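Local atomic coordinates of assembly chaperone of ribosomal protein L4 (Acl4) (PDB entry 5TQB), a protein that probably acts as a dedicated chaperone that binds newly made ribosomal protein L4 and escorts it toward ribosome assembly, using a scaffold of TPR-type helical repeats. Residues B[264-269]-B[301-306]. Residues are numbered along the deposited sequence; the frame is centred on the assembly and turned at random.
Sequences VWYLGG and KWLRQC. With EDO (1,2-ethanediol), chain G.
The Trp302 indole has a neighbour over each face, both toward the rim: Gly268 C, 3.7 Å above the ring plane, and Trp265 CZ3 opposite; Trp265 O sits at its edge. This edge-to-face pair joins consecutive antiparallel helices, 262-281 and 291-313, of an all-helical, probably TPR-like superhelical chaperone; the six-membered centroids of Trp265 and Trp302 are 4.7 Å apart, planes at 61°. Trp265 offers a face to Gln305, whose CG, anti to its backbone N, makes a CH-pi contact 3.5 Å from the six-membered centroid and 12° off the normal. 1,2-Ethanediol O1 lies at the Trp265 edge, and Gln305 NE2 gives its O2 a weak hydrogen bond. Trp265 NE1 donates to Asp259 O, which would help hold the ring's rotation; a basic side chain of another protein's chain also packs on Trp265. An alanine in place of Trp265 would probably loosen the hairpin, losing the edge against Trp302 and the face under Gln305. The axes of 264-269 and 301-306 come within 7.9 Å, directions 159° apart, which two glycines permit: a CB on Gly268 would collide with Trp302 CZ3, one on Gly269 with Leu303 CD2. Facing helix 318-333, Tyr266 CD1 meets Leu303 CD2 at 4.2 Å, and Tyr266 CB rests 4.0 Å from Cys306 SG.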
loop_
_atom_site.group_PDB
_atom_site.type_symbol
_atom_site.label_atom_id
_atom_site.label_comp_id
_atom_site.label_asym_id
_atom_site.label_seq_id
_atom_site.Cartn_x
_atom_site.Cartn_y
_atom_site.Cartn_z
ATOM N N VAL B 264 -9.968 -3.200 6.638
ATOM C CA VAL B 264 -8.776 -3.480 7.432
ATOM C C VAL B 264 -9.045 -3.327 8.929
ATOM O O VAL B 264 -8.483 -4.070 9.735
ATOM C CB VAL B 264 -7.584 -2.621 6.991
ATOM C CG1 VAL B 264 -6.394 -2.799 7.936
ATOM C CG2 VAL B 264 -7.181 -3.006 5.577
ATOM N N TRP B 265 -9.896 -2.376 9.309
ATOM C CA TRP B 265 -10.277 -2.250 10.711
ATOM C C TRP B 265 -11.004 -3.524 11.138
ATOM O O TRP B 265 -10.783 -4.045 12.227
ATOM C CB TRP B 265 -11.162 -1.024 10.951
ATOM C CG TRP B 265 -10.408 0.274 11.053
ATOM C CD1 TRP B 265 -10.444 1.317 10.174
ATOM C CD2 TRP B 265 -9.510 0.663 12.101
ATOM N NE1 TRP B 265 -9.625 2.331 10.607
ATOM C CE2 TRP B 265 -9.039 1.956 11.787
ATOM C CE3 TRP B 265 -9.058 0.047 13.270
ATOM C CZ2 TRP B 265 -8.134 2.642 12.601
ATOM C CZ3 TRP B 265 -8.161 0.729 14.077
ATOM C CH2 TRP B 265 -7.711 2.014 13.741
ATOM N N TYR B 266 -11.853 -4.033 10.254
ATOM C CA TYR B 266 -12.577 -5.265 10.519
ATOM C C TYR B 266 -11.635 -6.456 10.666
ATOM O O TYR B 266 -11.711 -7.199 11.640
ATOM C CB TYR B 266 -13.577 -5.543 9.401
ATOM C CG TYR B 266 -14.216 -6.897 9.524
ATOM C CD1 TYR B 266 -15.243 -7.118 10.430
ATOM C CD2 TYR B 266 -13.784 -7.961 8.748
ATOM C CE1 TYR B 266 -15.827 -8.353 10.553
ATOM C CE2 TYR B 266 -14.356 -9.201 8.868
ATOM C CZ TYR B 266 -15.380 -9.393 9.772
ATOM O OH TYR B 266 -15.957 -10.638 9.885
ATOM N N LEU B 267 -10.744 -6.633 9.702
ATOM C CA LEU B 267 -9.835 -7.769 9.726
ATOM C C LEU B 267 -8.946 -7.748 10.966
ATOM O O LEU B 267 -8.697 -8.790 11.571
ATOM C CB LEU B 267 -8.992 -7.811 8.450
ATOM C CG LEU B 267 -9.754 -8.267 7.199
ATOM C CD1 LEU B 267 -8.911 -8.040 5.941
ATOM C CD2 LEU B 267 -10.188 -9.737 7.303
ATOM N N GLY B 268 -8.489 -6.562 11.353
ATOM C CA GLY B 268 -7.652 -6.416 12.531
ATOM C C GLY B 268 -8.438 -6.712 13.792
ATOM O O GLY B 268 -7.936 -7.343 14.724
ATOM N N GLY B 269 -9.682 -6.251 13.823
ATOM C CA GLY B 269 -10.564 -6.529 14.938
ATOM C C GLY B 269 -10.886 -8.007 15.048
ATOM O O GLY B 269 -10.912 -8.568 16.145
ATOM N N LYS B 301 -11.947 -2.161 20.231
ATOM C CA LYS B 301 -11.534 -0.831 19.785
ATOM C C LYS B 301 -11.422 -0.776 18.265
ATOM O O LYS B 301 -11.836 0.197 17.637
ATOM C CB LYS B 301 -10.196 -0.444 20.418
ATOM C CG LYS B 301 -10.264 -0.238 21.924
ATOM C CD LYS B 301 -8.880 -0.079 22.544
ATOM C CE LYS B 301 -8.949 -0.051 24.070
ATOM N NZ LYS B 301 -7.602 -0.019 24.713
ATOM N N TRP B 302 -10.863 -1.829 17.680
ATOM C CA TRP B 302 -10.746 -1.918 16.231
ATOM C C TRP B 302 -12.124 -1.980 15.576
ATOM O O TRP B 302 -12.365 -1.327 14.559
ATOM C CB TRP B 302 -9.912 -3.139 15.839
ATOM C CG TRP B 302 -8.430 -2.908 15.912
ATOM C CD1 TRP B 302 -7.676 -2.749 17.037
ATOM C CD2 TRP B 302 -7.521 -2.816 14.807
ATOM N NE1 TRP B 302 -6.357 -2.562 16.704
ATOM C CE2 TRP B 302 -6.235 -2.598 15.341
ATOM C CE3 TRP B 302 -7.671 -2.898 13.420
ATOM C CZ2 TRP B 302 -5.104 -2.463 14.534
ATOM C CZ3 TRP B 302 -6.547 -2.759 12.619
ATOM C CH2 TRP B 302 -5.281 -2.544 13.179
ATOM N N LEU B 303 -13.035 -2.752 16.168
ATOM C CA LEU B 303 -14.353 -2.958 15.580
ATOM C C LEU B 303 -15.240 -1.731 15.751
ATOM O O LEU B 303 -16.028 -1.404 14.867
ATOM C CB LEU B 303 -15.023 -4.189 16.190
ATOM C CG LEU B 303 -14.375 -5.538 15.865
ATOM C CD1 LEU B 303 -15.016 -6.636 16.699
ATOM C CD2 LEU B 303 -14.481 -5.863 14.382
ATOM N N ARG B 304 -15.125 -1.067 16.895
ATOM C CA ARG B 304 -15.822 0.196 17.105
ATOM C C ARG B 304 -15.370 1.173 16.030
ATOM O O ARG B 304 -16.187 1.831 15.385
ATOM C CB ARG B 304 -15.522 0.757 18.496
ATOM C CG ARG B 304 -16.207 -0.001 19.631
ATOM C CD ARG B 304 -17.485 0.685 20.085
ATOM N NE ARG B 304 -18.228 -0.120 21.052
ATOM C CZ ARG B 304 -17.948 -0.192 22.352
ATOM N NH1 ARG B 304 -16.929 0.488 22.865
ATOM N NH2 ARG B 304 -18.687 -0.956 23.143
ATOM N N GLN B 305 -14.060 1.235 15.823
ATOM C CA GLN B 305 -13.481 2.155 14.856
ATOM C C GLN B 305 -13.882 1.765 13.439
ATOM O O GLN B 305 -14.021 2.624 12.569
ATOM C CB GLN B 305 -11.961 2.170 14.988
ATOM C CG GLN B 305 -11.272 3.216 14.119
ATOM C CD GLN B 305 -11.671 4.633 14.484
ATOM O OE1 GLN B 305 -12.052 4.914 15.621
ATOM N NE2 GLN B 305 -11.583 5.535 13.517
ATOM N N CYS B 306 -14.070 0.468 13.210
ATOM C CA CYS B 306 -14.526 -0.004 11.912
ATOM C C CYS B 306 -15.902 0.574 11.603
ATOM O O CYS B 306 -16.108 1.156 10.539
ATOM C CB CYS B 306 -14.570 -1.532 11.873
ATOM S SG CYS B 306 -15.436 -2.215 10.442
HETATM C C1 EDO G . -8.070 6.602 13.605
HETATM O O1 EDO G . -6.858 6.030 13.162
HETATM C C2 EDO G . -8.788 7.254 12.440
HETATM O O2 EDO G . -9.348 6.263 11.604
#